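Local coordinates for protein migration inhibitory factor (Trichinella spiralis, PDB 1HFO) that belongs to the macrophage migration inhibitory factor family of small alpha/beta proteins and assembles as a trimer, at residues 45-50 and 54-59; 81-86 and 92-97. One frame throughout, in Å; residues are numbered along the deposited sequence.

Both contacts are buried and apolar, and they meet on neighbouring strands, 57-63 and 94-100, of one mixed sheet, their centres about 11 Å apart. Contact 1 (45-50 with 54-59) lies toward the periphery of the chain, about 14 Å from its centre, where strand 46-49, which is not among the four strands of this sheet, pairs with a strand of the second subunit; leucine, alanine and phenylalanine fill it, with side-chain and backbone polar bonds gathered around it. Contact 2 (81-86 with 92-97) lies deeper, about 9 Å from the centre, and holds helix 69-87 on the sheet through leucine, methionine and isoleucine. Its strand also reaches the second subunit, through Tyr95 and Ile96.

Contact 1 of 2, residues 45-50 and 54-59; sequences QQLSFG and NPAAFG
The backbones of 45-50 and 54-59 approach most closely at Phe49 and Ala56, whose CA atoms are 6.4 Å apart, and they are joined by apolar side chains without any direct hydrogen bond between them. Leu47 and Phe49, alternate residues of strand 46-49, both direct their CB atoms at the other segment. The two methyl groups of Leu47 divide the work. Leu47 CD2 rests on the backbone of the second segment, 3.5 Å from Ala56 O and 3.7 Å from Ala57 CA, while Leu47 CD1 comes to the edge of the Phe58 ring, near its plane, and lies 3.8 Å from both Phe58 CD2 and Phe58 CE2. Phe58 takes the hindered rotamer with CG between its backbone N and carbonyl carbon (chi1 71°), which brings this ring edge to the leucine. At the other end Phe49 meets the methyl of Ala56 mainly through its own CB, at 3.6 Å from Ala56 CB; the same methyl also lies 4.0 Å from Leu47 CD2, and so touches both strand residues.

Polar backbone atoms of the two segments find partners outside them: Asn8 bonds to Ala56 N and Leu47 O, Thr7 OG1 to Ala56 O, and Arg93 to the carbonyls of Phe49, Asn54 and Pro55. Strand 57-63 lies in the four-stranded sheet between strands 2-7 and 94-100, whereas residues 46-49 form an antiparallel ladder with a strand of the second subunit, a feature of the MIF-family trimer; the contact joins this lent strand to its own chain's sheet.

Contact 2 of 2, residues 81-86 and 92-97; sequences DHLNTK and NRMYIH. Unlike the reference sequence in segment 81-86: Thr85 (reference Lys).
Leu83 of helix 69-87 packs against Met94 of strand 94-100, within the beta-alpha-beta unit formed by strand 57-63, this helix and strand 94-100. The helix segment and the strand run at 139° to each other, with their axes 10.9 Å apart at the closest point, so the side chains bridge the gap between the two elements.

The tight part is centred on the thioether. Met94 extends from the strand and then bends at its last torsion (chi3 -71°), which turns its methyl toward the leucine. The sulfur lies against the root of the leucine, with Met94 SD 3.9 Å from Leu83 CB, and the terminal methyl Met94 CE is 4.0 Å from the same Leu83 CB. One branch of the leucine joins in, Leu83 CD1 being 4.1 Å from Met94 SD. Phe80 touches both Met94 and Ile96, while Phe3 and Leu5 of strand 2-7 meet Leu83 and Ile96, so the pair belongs to the hydrophobic layer between helix and sheet.

Away from this point the packing thins. Ile96, two residues further along the strand, reaches Leu83 through CD1 alone, with Ile96 CD1 4.5 Å from Leu83 CD1. Toward the more open side, Asn84 lies at the margin, where Asn84 N is 4.3 Å from Met94 CE; its amide ND2 is held by Ile89 O in the loop that follows the helix. On the exposed side of the helix the bonding stays within one turn: Asp81 O accepts from Thr85 N at 3.0 Å and from Thr85 OG1 at 2.9 Å, and the two donors approach it from opposite faces of the carbonyl plane, the hydroxyl oxygen 37° above it.

Contact 1 of 2, residues 45-50 and 54-59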
loop_
_atom_site.group_PDB
_atom_site.type_symbol
_atom_site.label_atom_id
_atom_site.label_comp_id
_atom_site.label_asym_id
_atom_site.label_seq_id
_atom_site.Cartn_x
_atom_site.Cartn_y
_atom_site.Cartn_z
ATOM N N GLN A 45 0.010 2.720 -13.811
ATOM C CA GLN A 45 0.642 1.564 -13.208
ATOM C C GLN A 45 0.452 0.322 -14.073
ATOM O O GLN A 45 -0.484 0.227 -14.872
ATOM C CB GLN A 45 0.054 1.295 -11.826
ATOM C CG GLN A 45 0.335 2.373 -10.794
ATOM C CD GLN A 45 1.802 2.549 -10.504
ATOM O OE1 GLN A 45 2.442 1.693 -9.893
ATOM N NE2 GLN A 45 2.345 3.667 -10.941
ATOM N N GLN A 46 1.371 -0.618 -13.910
ATOM C CA GLN A 46 1.298 -1.876 -14.621
ATOM C C GLN A 46 0.368 -2.660 -13.734
ATOM O O GLN A 46 0.732 -3.063 -12.625
ATOM C CB GLN A 46 2.673 -2.523 -14.676
ATOM C CG GLN A 46 3.632 -1.790 -15.588
ATOM C CD GLN A 46 3.326 -2.064 -17.052
ATOM O OE1 GLN A 46 3.242 -3.224 -17.464
ATOM N NE2 GLN A 46 3.165 -1.008 -17.844
ATOM N N LEU A 47 -0.844 -2.862 -14.215
ATOM C CA LEU A 47 -1.850 -3.566 -13.445
ATOM C C LEU A 47 -2.729 -4.435 -14.326
ATOM O O LEU A 47 -3.248 -3.972 -15.339
ATOM C CB LEU A 47 -2.731 -2.552 -12.701
ATOM C CG LEU A 47 -3.917 -3.143 -11.938
ATOM C CD1 LEU A 47 -3.393 -3.859 -10.703
ATOM C CD2 LEU A 47 -4.894 -2.057 -11.540
ATOM N N SER A 48 -2.899 -5.690 -13.928
ATOM C CA SER A 48 -3.734 -6.609 -14.667
ATOM C C SER A 48 -4.842 -7.061 -13.735
ATOM O O SER A 48 -4.618 -7.314 -12.544
ATOM C CB SER A 48 -2.920 -7.810 -15.144
ATOM O OG SER A 48 -2.684 -8.708 -14.081
ATOM N N PHE A 49 -6.047 -7.142 -14.273
ATOM C CA PHE A 49 -7.192 -7.555 -13.501
ATOM C C PHE A 49 -7.934 -8.597 -14.331
ATOM O O PHE A 49 -8.257 -8.353 -15.497
ATOM C CB PHE A 49 -8.066 -6.333 -13.205
ATOM C CG PHE A 49 -9.114 -6.573 -12.167
ATOM C CD1 PHE A 49 -10.159 -7.447 -12.406
ATOM C CD2 PHE A 49 -9.051 -5.924 -10.935
ATOM C CE1 PHE A 49 -11.132 -7.685 -11.440
ATOM C CE2 PHE A 49 -10.010 -6.149 -9.971
ATOM C CZ PHE A 49 -11.058 -7.033 -10.218
ATOM N N GLY A 50 -8.173 -9.767 -13.739
ATOM C CA GLY A 50 -8.869 -10.818 -14.455
ATOM C C GLY A 50 -8.128 -11.223 -15.715
ATOM O O GLY A 50 -8.737 -11.653 -16.697
ATOM N N ASN A 54 -6.788 -3.990 -19.231
ATOM C CA ASN A 54 -7.758 -2.931 -19.496
ATOM C C ASN A 54 -7.975 -2.157 -18.201
ATOM O O ASN A 54 -7.698 -2.676 -17.124
ATOM C CB ASN A 54 -9.086 -3.510 -19.986
ATOM C CG ASN A 54 -9.002 -4.015 -21.419
ATOM O OD1 ASN A 54 -8.279 -3.451 -22.236
ATOM N ND2 ASN A 54 -9.752 -5.067 -21.730
ATOM N N PRO A 55 -8.474 -0.910 -18.295
ATOM C CA PRO A 55 -8.721 -0.078 -17.115
ATOM C C PRO A 55 -9.237 -0.840 -15.892
ATOM O O PRO A 55 -10.280 -1.497 -15.932
ATOM C CB PRO A 55 -9.724 0.950 -17.631
ATOM C CG PRO A 55 -9.222 1.186 -19.023
ATOM C CD PRO A 55 -8.927 -0.219 -19.519
ATOM N N ALA A 56 -8.501 -0.703 -14.791
ATOM C CA ALA A 56 -8.811 -1.363 -13.533
ATOM C C ALA A 56 -8.107 -0.593 -12.426
ATOM O O ALA A 56 -7.276 0.267 -12.707
ATOM C CB ALA A 56 -8.284 -2.797 -13.554
ATOM N N ALA A 57 -8.421 -0.948 -11.183
ATOM C CA ALA A 57 -7.803 -0.330 -10.010
ATOM C C ALA A 57 -8.097 -1.128 -8.747
ATOM O O ALA A 57 -9.024 -1.924 -8.701
ATOM C CB ALA A 57 -8.315 1.115 -9.841
ATOM N N PHE A 58 -7.286 -0.920 -7.714
ATOM C CA PHE A 58 -7.537 -1.568 -6.439
ATOM C C PHE A 58 -7.019 -0.533 -5.460
ATOM O O PHE A 58 -6.075 0.210 -5.774
ATOM C CB PHE A 58 -6.771 -2.897 -6.314
ATOM C CG PHE A 58 -5.286 -2.740 -6.148
ATOM C CD1 PHE A 58 -4.727 -2.643 -4.877
ATOM C CD2 PHE A 58 -4.442 -2.730 -7.249
ATOM C CE1 PHE A 58 -3.342 -2.546 -4.710
ATOM C CE2 PHE A 58 -3.049 -2.631 -7.092
ATOM C CZ PHE A 58 -2.504 -2.540 -5.820
ATOM N N GLY A 59 -7.659 -0.465 -4.306
ATOM C CA GLY A 59 -7.228 0.514 -3.327
ATOM C C GLY A 59 -7.705 0.175 -1.947
ATOM O O GLY A 59 -8.283 -0.882 -1.707
#

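Contact 2 of 2, residues 81-86 and 92-97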
loop_
_atom_site.group_PDB
_atom_site.type_symbol
_atom_site.label_atom_id
_atom_site.label_comp_id
_atom_site.label_asym_id
_atom_site.label_seq_id
_atom_site.Cartn_x
_atom_site.Cartn_y
_atom_site.Cartn_z
ATOM N N ASP A 81 -19.496 3.850 -7.588
ATOM C CA ASP A 81 -20.229 4.725 -8.502
ATOM C C ASP A 81 -19.354 5.949 -8.784
ATOM O O ASP A 81 -19.156 6.348 -9.933
ATOM C CB ASP A 81 -21.561 5.151 -7.877
ATOM C CG ASP A 81 -22.181 6.350 -8.579
ATOM O OD1 ASP A 81 -22.386 6.283 -9.811
ATOM O OD2 ASP A 81 -22.460 7.362 -7.895
ATOM N N HIS A 82 -18.787 6.515 -7.726
ATOM C CA HIS A 82 -17.930 7.680 -7.860
ATOM C C HIS A 82 -16.713 7.421 -8.752
ATOM O O HIS A 82 -16.427 8.182 -9.671
ATOM C CB HIS A 82 -17.485 8.141 -6.459
ATOM C CG HIS A 82 -16.532 9.288 -6.486
ATOM N ND1 HIS A 82 -16.913 10.559 -6.856
ATOM C CD2 HIS A 82 -15.201 9.345 -6.255
ATOM C CE1 HIS A 82 -15.854 11.348 -6.857
ATOM N NE2 HIS A 82 -14.803 10.635 -6.498
ATOM N N LEU A 83 -15.983 6.336 -8.490
ATOM C CA LEU A 83 -14.810 6.030 -9.288
ATOM C C LEU A 83 -15.141 5.709 -10.766
ATOM O O LEU A 83 -14.419 6.117 -11.675
ATOM C CB LEU A 83 -14.048 4.870 -8.629
ATOM C CG LEU A 83 -13.530 5.227 -7.222
ATOM C CD1 LEU A 83 -13.007 3.968 -6.527
ATOM C CD2 LEU A 83 -12.417 6.265 -7.325
ATOM N N ASN A 84 -16.218 4.966 -10.988
ATOM C CA ASN A 84 -16.637 4.633 -12.347
ATOM C C ASN A 84 -16.957 5.939 -13.093
ATOM O O ASN A 84 -16.570 6.125 -14.242
ATOM C CB ASN A 84 -17.879 3.735 -12.287
ATOM C CG ASN A 84 -18.456 3.445 -13.654
ATOM O OD1 ASN A 84 -19.658 3.606 -13.873
ATOM N ND2 ASN A 84 -17.608 3.015 -14.579
ATOM N N THR A 85 -17.638 6.855 -12.417
ATOM C CA THR A 85 -17.996 8.132 -13.032
ATOM C C THR A 85 -16.814 9.048 -13.348
ATOM O O THR A 85 -16.770 9.670 -14.409
ATOM C CB THR A 85 -18.988 8.898 -12.137
ATOM O OG1 THR A 85 -20.191 8.130 -11.995
ATOM C CG2 THR A 85 -19.320 10.269 -12.735
ATOM N N LYS A 86 -15.845 9.132 -12.437
ATOM C CA LYS A 86 -14.697 10.015 -12.628
ATOM C C LYS A 86 -13.528 9.473 -13.434
ATOM O O LYS A 86 -12.831 10.230 -14.119
ATOM C CB LYS A 86 -14.164 10.474 -11.266
ATOM C CG LYS A 86 -15.148 11.258 -10.434
ATOM C CD LYS A 86 -15.541 12.583 -11.091
ATOM C CE LYS A 86 -16.588 13.291 -10.242
ATOM N NZ LYS A 86 -17.030 14.574 -10.885
ATOM N N ASN A 92 -16.621 -3.898 -12.058
ATOM C CA ASN A 92 -16.151 -5.258 -11.815
ATOM C C ASN A 92 -14.650 -5.389 -12.025
ATOM O O ASN A 92 -14.120 -6.503 -12.020
ATOM C CB ASN A 92 -16.886 -6.289 -12.695
ATOM C CG ASN A 92 -16.804 -5.989 -14.189
ATOM O OD1 ASN A 92 -15.955 -5.230 -14.661
ATOM N ND2 ASN A 92 -17.697 -6.618 -14.950
ATOM N N ARG A 93 -13.967 -4.256 -12.208
ATOM C CA ARG A 93 -12.525 -4.250 -12.390
ATOM C C ARG A 93 -11.854 -3.385 -11.333
ATOM O O ARG A 93 -10.819 -2.792 -11.581
ATOM C CB ARG A 93 -12.140 -3.759 -13.779
ATOM C CG ARG A 93 -12.543 -4.748 -14.878
ATOM C CD ARG A 93 -12.094 -4.272 -16.238
ATOM N NE ARG A 93 -10.652 -4.337 -16.426
ATOM C CZ ARG A 93 -9.949 -5.466 -16.471
ATOM N NH1 ARG A 93 -10.563 -6.642 -16.339
ATOM N NH2 ARG A 93 -8.634 -5.418 -16.656
ATOM N N MET A 94 -12.474 -3.336 -10.161
ATOM C CA MET A 94 -11.931 -2.571 -9.035
ATOM C C MET A 94 -12.174 -3.263 -7.702
ATOM O O MET A 94 -13.236 -3.834 -7.457
ATOM C CB MET A 94 -12.556 -1.175 -8.969
ATOM C CG MET A 94 -12.168 -0.263 -10.097
ATOM S SD MET A 94 -12.783 1.407 -9.782
ATOM C CE MET A 94 -14.512 1.186 -10.024
ATOM N N TYR A 95 -11.166 -3.209 -6.831
ATOM C CA TYR A 95 -11.296 -3.771 -5.500
ATOM C C TYR A 95 -10.985 -2.658 -4.517
ATOM O O TYR A 95 -10.088 -1.857 -4.763
ATOM C CB TYR A 95 -10.264 -4.864 -5.240
ATOM C CG TYR A 95 -10.598 -6.222 -5.783
ATOM C CD1 TYR A 95 -11.811 -6.838 -5.483
ATOM C CD2 TYR A 95 -9.669 -6.920 -6.544
ATOM C CE1 TYR A 95 -12.084 -8.138 -5.938
ATOM C CE2 TYR A 95 -9.930 -8.213 -7.000
ATOM C CZ TYR A 95 -11.134 -8.812 -6.694
ATOM O OH TYR A 95 -11.382 -10.092 -7.154
ATOM N N ILE A 96 -11.714 -2.635 -3.414
ATOM C CA ILE A 96 -11.441 -1.670 -2.358
ATOM C C ILE A 96 -11.400 -2.417 -1.024
ATOM O O ILE A 96 -12.354 -3.099 -0.652
ATOM C CB ILE A 96 -12.513 -0.556 -2.267
ATOM C CG1 ILE A 96 -12.516 0.270 -3.555
ATOM C CG2 ILE A 96 -12.221 0.332 -1.029
ATOM C CD1 ILE A 96 -11.156 0.807 -3.983
ATOM N N HIS A 97 -10.285 -2.286 -0.308
ATOM C CA HIS A 97 -10.162 -2.925 0.983
ATOM C C HIS A 97 -10.532 -1.911 2.051
ATOM O O HIS A 97 -9.909 -0.845 2.141
ATOM C CB HIS A 97 -8.729 -3.390 1.248
ATOM C CG HIS A 97 -8.595 -4.192 2.508
ATOM N ND1 HIS A 97 -7.399 -4.347 3.174
ATOM C CD2 HIS A 97 -9.520 -4.861 3.237
ATOM C CE1 HIS A 97 -7.593 -5.077 4.259
ATOM N NE2 HIS A 97 -8.870 -5.401 4.322
#